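Local coordinates for protein beta-galactoside-binding lectin (Gallus gallus, PDB 1QMJ) that binds beta-galactosides such as lactose as a homodimeric galectin and may take part in regulating differentiation, at residues 30-41 and 110-121. Numbering follows the deposited sequence.
Sequences SVNVGKDSSTLM and LGMEKIQYLAVE
Asn32 and Ala119 exchange two backbone hydrogen bonds, the shorter running from Ala119 N to Asn32 O at 2.7 Å, and Ser30 pairs with Glu121 in the same way. Strands 30-33 and 117-121 thus run antiparallel, 170° apart. Gly34 pairs with Tyr117 in the same fashion, and its O accepts from both Tyr117 N and Gln116 N, each at 3.0 Å; Gln116 and Tyr117 both face Gly34, a classic beta bulge. Beyond the bulge, Lys35 bends at chi2 (-50°) and then runs out straight, which brings NZ to Lys114 O at 3.0 Å, well above the plane of that carbonyl; Gln116 OE1 adds a weak bond. At the other end, Asn32 ND2 makes a long, bent and weak bond to Glu121 OE1 (3.4 Å); the amide and carboxylate planes are 85° apart, and a water links the same ND2 to Tyr117 OH.

These strands are neighbours in the sugar-binding sheet of the galectin beta-sandwich. On the Asn32 face, which also carries His43 and Asn45, one face of the Tyr117 ring lies against the turn, with Ser37 N and the Asp36 carbonyl carbon both over its centre, 3.7 and 3.8 Å above the plane. Leu40, whose CD2 meets Tyr117 CE1 obliquely, also approaches Trp67 of the predicted galactoside site. Val31, Val33 and Leu118 point into the sandwich, where both valines touch Ile88 of strand 83-90. Val33 and Leu118 lie side by side, tightly packed, while Ile115 CD1 comes against Val33 CB. Toward the loop 110-116, Met41 CE sits between Ile115 CG1 (3.5 Å) and Met112 CB (3.6 Å), and Met112 SD rests on Gly34 CA. Thr39 CG2 touches both Met112 CE and Leu110 CD2.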
ATOM      1  N   SER A  30       3.013 -10.273 -11.480  1.00 21.46           N
ATOM      2  CA  SER A  30       2.033  -9.389 -12.107  1.00 23.88           C
ATOM      3  C   SER A  30       1.719  -8.197 -11.207  1.00 23.09           C
ATOM      4  O   SER A  30       1.829  -8.283  -9.976  1.00 21.98           O
ATOM      5  CB  SER A  30       0.737 -10.162 -12.370  1.00 24.20           C
ATOM      6  OG  SER A  30       0.986 -11.238 -13.265  1.00 34.21           O
ATOM      7  N   VAL A  31       1.339  -7.128 -11.880  1.00 20.85           N
ATOM      8  CA  VAL A  31       0.967  -5.851 -11.249  1.00 20.87           C
ATOM      9  C   VAL A  31      -0.321  -5.342 -11.895  1.00 21.28           C
ATOM     10  O   VAL A  31      -0.307  -4.800 -13.010  1.00 22.17           O
ATOM     11  CB  VAL A  31       2.083  -4.826 -11.454  1.00 21.89           C
ATOM     12  CG1 VAL A  31       1.704  -3.429 -10.963  1.00 17.34           C
ATOM     13  CG2 VAL A  31       3.372  -5.191 -10.717  1.00 23.40           C
ATOM     14  N   ASN A  32      -1.407  -5.532 -11.167  1.00 21.14           N
ATOM     15  CA  ASN A  32      -2.750  -5.148 -11.631  1.00 21.67           C
ATOM     16  C   ASN A  32      -3.262  -3.860 -10.973  1.00 21.78           C
ATOM     17  O   ASN A  32      -3.124  -3.673  -9.753  1.00 25.38           O
ATOM     18  CB  ASN A  32      -3.755  -6.253 -11.300  1.00 20.91           C
ATOM     19  CG  ASN A  32      -3.202  -7.659 -11.531  1.00 23.54           C
ATOM     20  OD1 ASN A  32      -2.683  -7.943 -12.607  1.00 24.96           O
ATOM     21  ND2 ASN A  32      -3.282  -8.565 -10.575  1.00 29.06           N
ATOM     22  N   VAL A  33      -3.838  -3.037 -11.849  1.00 22.35           N
ATOM     23  CA  VAL A  33      -4.466  -1.741 -11.504  1.00 23.28           C
ATOM     24  C   VAL A  33      -5.822  -1.658 -12.217  1.00 22.95           C
ATOM     25  O   VAL A  33      -5.976  -2.120 -13.356  1.00 22.14           O
ATOM     26  CB  VAL A  33      -3.597  -0.553 -11.962  1.00 23.64           C
ATOM     27  CG1 VAL A  33      -2.270  -0.446 -11.211  1.00 21.66           C
ATOM     28  CG2 VAL A  33      -3.225  -0.610 -13.446  1.00 22.29           C
ATOM     29  N   GLY A  34      -6.792  -1.072 -11.538  1.00 21.47           N
ATOM     30  CA  GLY A  34      -8.151  -0.922 -12.099  1.00 23.87           C
ATOM     31  C   GLY A  34      -9.135  -0.424 -11.037  1.00 24.83           C
ATOM     32  O   GLY A  34      -8.786   0.402 -10.183  1.00 24.93           O
ATOM     33  N   LYS A  35     -10.347  -0.955 -11.140  1.00 26.51           N
ATOM     34  CA  LYS A  35     -11.458  -0.621 -10.226  1.00 30.46           C
ATOM     35  C   LYS A  35     -11.513  -1.643  -9.088  1.00 28.50           C
ATOM     36  O   LYS A  35     -11.649  -1.282  -7.912  1.00 30.22           O
ATOM     37  CB  LYS A  35     -12.782  -0.638 -10.989  1.00 34.27           C
ATOM     38  CG  LYS A  35     -13.005   0.630 -11.814  1.00 42.29           C
ATOM     39  CD  LYS A  35     -12.783   1.915 -11.011  1.00 45.52           C
ATOM     40  CE  LYS A  35     -12.855   3.177 -11.873  1.00 48.98           C
ATOM     41  NZ  LYS A  35     -12.461   4.392 -11.144  1.00 50.14           N
ATOM     42  N   ASP A  36     -11.409  -2.892  -9.482  1.00 27.70           N
ATOM     43  CA  ASP A  36     -11.400  -4.032  -8.553  1.00 27.35           C
ATOM     44  C   ASP A  36     -10.769  -5.231  -9.269  1.00 25.74           C
ATOM     45  O   ASP A  36     -10.317  -5.123 -10.416  1.00 27.48           O
ATOM     46  CB  ASP A  36     -12.819  -4.371  -8.065  1.00 32.07           C
ATOM     47  CG  ASP A  36     -13.865  -4.429  -9.170  1.00 36.69           C
ATOM     48  OD1 ASP A  36     -13.671  -5.178 -10.197  1.00 39.34           O
ATOM     49  OD2 ASP A  36     -14.946  -3.730  -9.068  1.00 38.25           O
ATOM     50  N   SER A  37     -10.754  -6.347  -8.580  1.00 25.13           N
ATOM     51  CA  SER A  37     -10.141  -7.591  -9.088  1.00 27.15           C
ATOM     52  C   SER A  37     -10.812  -8.127 -10.372  1.00 26.37           C
ATOM     53  O   SER A  37     -10.212  -8.900 -11.129  1.00 26.98           O
ATOM     54  CB  SER A  37     -10.224  -8.699  -8.034  1.00 27.14           C
ATOM     55  OG  SER A  37     -11.489  -8.676  -7.397  1.00 35.23           O
ATOM     56  N   SER A  38     -12.042  -7.721 -10.621  1.00 28.06           N
ATOM     57  CA  SER A  38     -12.783  -8.200 -11.814  1.00 28.92           C
ATOM     58  C   SER A  38     -12.643  -7.234 -13.001  1.00 27.63           C
ATOM     59  O   SER A  38     -12.847  -7.611 -14.163  1.00 28.85           O
ATOM     60  CB  SER A  38     -14.269  -8.347 -11.495  1.00 30.80           C
ATOM     61  OG  SER A  38     -14.447  -9.312 -10.469  1.00 38.00           O
ATOM     62  N   THR A  39     -12.297  -6.005 -12.696  1.00 24.83           N
ATOM     63  CA  THR A  39     -12.127  -4.969 -13.726  1.00 25.35           C
ATOM     64  C   THR A  39     -10.769  -4.297 -13.559  1.00 25.06           C
ATOM     65  O   THR A  39     -10.569  -3.472 -12.656  1.00 21.20           O
ATOM     66  CB  THR A  39     -13.236  -3.931 -13.602  1.00 26.88           C
ATOM     67  OG1 THR A  39     -14.500  -4.559 -13.770  1.00 33.62           O
ATOM     68  CG2 THR A  39     -13.132  -2.820 -14.648  1.00 27.46           C
ATOM     69  N   LEU A  40      -9.878  -4.678 -14.449  1.00 23.34           N
ATOM     70  CA  LEU A  40      -8.506  -4.173 -14.460  1.00 22.41           C
ATOM     71  C   LEU A  40      -8.213  -3.372 -15.714  1.00 23.86           C
ATOM     72  O   LEU A  40      -8.527  -3.795 -16.838  1.00 25.08           O
ATOM     73  CB  LEU A  40      -7.514  -5.332 -14.423  1.00 19.84           C
ATOM     74  CG  LEU A  40      -7.715  -6.257 -13.231  1.00 20.52           C
ATOM     75  CD1 LEU A  40      -6.759  -7.452 -13.244  1.00 18.55           C
ATOM     76  CD2 LEU A  40      -7.493  -5.557 -11.890  1.00 19.64           C
ATOM     77  N   MET A  41      -7.615  -2.236 -15.478  1.00 24.26           N
ATOM     78  CA  MET A  41      -7.217  -1.345 -16.543  1.00 24.40           C
ATOM     79  C   MET A  41      -5.972  -1.930 -17.198  1.00 24.85           C
ATOM     80  O   MET A  41      -5.740  -1.777 -18.402  1.00 24.57           O
ATOM     81  CB  MET A  41      -6.914   0.043 -15.980  1.00 27.11           C
ATOM     82  CG  MET A  41      -6.378   1.017 -17.032  1.00 32.29           C
ATOM     83  SD  MET A  41      -5.702   2.496 -16.316  1.00 41.95           S
ATOM     84  CE  MET A  41      -6.928   3.289 -15.299  1.00 37.63           C
ATOM     85  N   LEU A 110     -10.720   0.270 -21.330  1.00 37.97           N
ATOM     86  CA  LEU A 110     -11.908   0.506 -20.520  1.00 36.42           C
ATOM     87  C   LEU A 110     -12.303   1.972 -20.358  1.00 37.44           C
ATOM     88  O   LEU A 110     -13.357   2.265 -19.795  1.00 37.02           O
ATOM     89  CB  LEU A 110     -11.745  -0.164 -19.152  1.00 37.49           C
ATOM     90  CG  LEU A 110     -11.972  -1.680 -19.042  1.00 37.39           C
ATOM     91  CD1 LEU A 110     -11.285  -2.434 -20.153  1.00 40.37           C
ATOM     92  CD2 LEU A 110     -11.475  -2.171 -17.702  1.00 36.20           C
ATOM     93  N   GLY A 111     -11.461   2.884 -20.841  1.00 38.50           N
ATOM     94  CA  GLY A 111     -11.756   4.306 -20.726  1.00 40.74           C
ATOM     95  C   GLY A 111     -11.854   4.767 -19.279  1.00 42.66           C
ATOM     96  O   GLY A 111     -12.513   5.764 -18.954  1.00 41.27           O
ATOM     97  N   MET A 112     -11.178   4.032 -18.404  1.00 42.99           N
ATOM     98  CA  MET A 112     -11.169   4.327 -16.982  1.00 43.71           C
ATOM     99  C   MET A 112     -10.499   5.689 -16.754  1.00 43.96           C
ATOM    100  O   MET A 112      -9.559   6.048 -17.466  1.00 43.04           O
ATOM    101  CB  MET A 112     -10.413   3.215 -16.257  1.00 41.38           C
ATOM    102  CG  MET A 112     -10.867   2.949 -14.849  1.00 41.13           C
ATOM    103  SD  MET A 112     -10.069   1.477 -14.205  1.00 41.73           S
ATOM    104  CE  MET A 112     -10.911   0.212 -15.093  1.00 37.10           C
ATOM    105  N   GLU A 113     -11.005   6.452 -15.785  1.00 46.26           N
ATOM    106  CA  GLU A 113     -10.452   7.777 -15.482  1.00 48.29           C
ATOM    107  C   GLU A 113      -9.750   7.918 -14.130  1.00 43.87           C
ATOM    108  O   GLU A 113      -9.264   8.998 -13.787  1.00 42.35           O
ATOM    109  CB  GLU A 113     -11.514   8.872 -15.649  1.00 55.63           C
ATOM    110  CG  GLU A 113     -12.887   8.545 -15.069  1.00 66.70           C
ATOM    111  CD  GLU A 113     -13.888   8.137 -16.141  1.00 72.21           C
ATOM    112  OE1 GLU A 113     -14.250   9.002 -16.973  1.00 75.91           O
ATOM    113  OE2 GLU A 113     -14.310   6.957 -16.153  1.00 76.23           O
ATOM    114  N   LYS A 114      -9.706   6.838 -13.359  1.00 40.18           N
ATOM    115  CA  LYS A 114      -9.026   6.859 -12.070  1.00 37.28           C
ATOM    116  C   LYS A 114      -8.784   5.431 -11.623  1.00 31.77           C
ATOM    117  O   LYS A 114      -9.547   4.532 -11.981  1.00 31.11           O
ATOM    118  CB  LYS A 114      -9.846   7.615 -11.012  1.00 42.60           C
ATOM    119  CG  LYS A 114     -10.763   6.742 -10.166  1.00 46.48           C
ATOM    120  CD  LYS A 114     -11.451   7.525  -9.062  1.00 52.49           C
ATOM    121  CE  LYS A 114     -12.490   8.485  -9.622  1.00 55.81           C
ATOM    122  NZ  LYS A 114     -13.242   9.180  -8.535  1.00 58.48           N
ATOM    123  N   ILE A 115      -7.699   5.219 -10.887  1.00 28.59           N
ATOM    124  CA  ILE A 115      -7.365   3.898 -10.371  1.00 25.94           C
ATOM    125  C   ILE A 115      -7.713   3.846  -8.890  1.00 25.52           C
ATOM    126  O   ILE A 115      -7.311   4.716  -8.120  1.00 25.84           O
ATOM    127  CB  ILE A 115      -5.865   3.568 -10.569  1.00 25.42           C
ATOM    128  CG1 ILE A 115      -5.594   3.248 -12.043  1.00 28.77           C
ATOM    129  CG2 ILE A 115      -5.443   2.397  -9.675  1.00 23.89           C
ATOM    130  CD1 ILE A 115      -4.119   3.201 -12.419  1.00 29.16           C
ATOM    131  N   GLN A 116      -8.466   2.828  -8.496  1.00 24.76           N
ATOM    132  CA  GLN A 116      -8.855   2.677  -7.106  1.00 25.94           C
ATOM    133  C   GLN A 116      -8.365   1.358  -6.539  1.00 23.09           C
ATOM    134  O   GLN A 116      -8.499   1.102  -5.344  1.00 23.32           O
ATOM    135  CB  GLN A 116     -10.372   2.726  -6.985  1.00 32.16           C
ATOM    136  CG  GLN A 116     -11.002   3.927  -7.646  1.00 41.31           C
ATOM    137  CD  GLN A 116     -12.510   3.905  -7.548  1.00 43.64           C
ATOM    138  OE1 GLN A 116     -13.170   3.064  -8.158  1.00 44.82           O
ATOM    139  NE2 GLN A 116     -13.063   4.822  -6.766  1.00 47.84           N
ATOM    140  N   TYR A 117      -7.783   0.532  -7.399  1.00 20.57           N
ATOM    141  CA  TYR A 117      -7.316  -0.785  -7.000  1.00 20.91           C
ATOM    142  C   TYR A 117      -5.929  -1.069  -7.564  1.00 21.92           C
ATOM    143  O   TYR A 117      -5.652  -0.757  -8.722  1.00 22.75           O
ATOM    144  CB  TYR A 117      -8.322  -1.825  -7.516  1.00 21.45           C
ATOM    145  CG  TYR A 117      -7.951  -3.276  -7.302  1.00 19.17           C
ATOM    146  CD1 TYR A 117      -7.184  -3.970  -8.247  1.00 19.14           C
ATOM    147  CD2 TYR A 117      -8.400  -3.968  -6.179  1.00 18.15           C
ATOM    148  CE1 TYR A 117      -6.877  -5.318  -8.071  1.00 18.47           C
ATOM    149  CE2 TYR A 117      -8.099  -5.314  -5.992  1.00 18.71           C
ATOM    150  CZ  TYR A 117      -7.340  -5.982  -6.939  1.00 18.98           C
ATOM    151  OH  TYR A 117      -7.040  -7.312  -6.745  1.00 20.70           O
ATOM    152  N   LEU A 118      -5.076  -1.666  -6.736  1.00 20.98           N
ATOM    153  CA  LEU A 118      -3.713  -2.032  -7.116  1.00 19.01           C
ATOM    154  C   LEU A 118      -3.417  -3.338  -6.402  1.00 18.70           C
ATOM    155  O   LEU A 118      -3.727  -3.481  -5.227  1.00 20.39           O
ATOM    156  CB  LEU A 118      -2.712  -0.953  -6.662  1.00 21.09           C
ATOM    157  CG  LEU A 118      -1.193  -1.182  -6.813  1.00 25.97           C
ATOM    158  CD1 LEU A 118      -0.794  -1.313  -8.266  1.00 27.70           C
ATOM    159  CD2 LEU A 118      -0.428  -0.029  -6.195  1.00 27.74           C
ATOM    160  N   ALA A 119      -2.866  -4.310  -7.113  1.00 19.08           N
ATOM    161  CA  ALA A 119      -2.516  -5.582  -6.503  1.00 18.05           C
ATOM    162  C   ALA A 119      -1.238  -6.117  -7.124  1.00 19.33           C
ATOM    163  O   ALA A 119      -1.029  -5.997  -8.330  1.00 19.11           O
ATOM    164  CB  ALA A 119      -3.638  -6.581  -6.673  1.00 21.04           C
ATOM    165  N   VAL A 120      -0.353  -6.646  -6.290  1.00 21.76           N
ATOM    166  CA  VAL A 120       0.906  -7.216  -6.762  1.00 24.22           C
ATOM    167  C   VAL A 120       0.846  -8.695  -6.430  1.00 27.95           C
ATOM    168  O   VAL A 120       0.548  -9.057  -5.295  1.00 30.85           O
ATOM    169  CB  VAL A 120       2.133  -6.586  -6.055  1.00 24.30           C
ATOM    170  CG1 VAL A 120       3.411  -7.247  -6.546  1.00 22.39           C
ATOM    171  CG2 VAL A 120       2.185  -5.077  -6.312  1.00 20.69           C
ATOM    172  N   GLU A 121       1.082  -9.547  -7.423  1.00 30.17           N
ATOM    173  CA  GLU A 121       1.048 -10.992  -7.213  1.00 31.69           C
ATOM    174  C   GLU A 121       2.227 -11.706  -7.874  1.00 29.91           C
ATOM    175  O   GLU A 121       2.981 -11.116  -8.655  1.00 27.89           O
ATOM    176  CB  GLU A 121      -0.285 -11.582  -7.696  1.00 34.33           C
ATOM    177  CG  GLU A 121      -0.585 -11.353  -9.167  1.00 44.79           C
ATOM    178  CD  GLU A 121      -1.952 -11.885  -9.585  1.00 52.66           C
ATOM    179  OE1 GLU A 121      -2.963 -11.515  -8.943  1.00 56.22           O
ATOM    180  OE2 GLU A 121      -2.014 -12.662 -10.565  1.00 55.77           O
TER
HETATM  181  O   HOH W   1       0.939 -13.557 -11.649  1.00 51.65           O
HETATM  182  O   HOH W   2      -5.020  -9.206  -7.972  1.00 47.47           O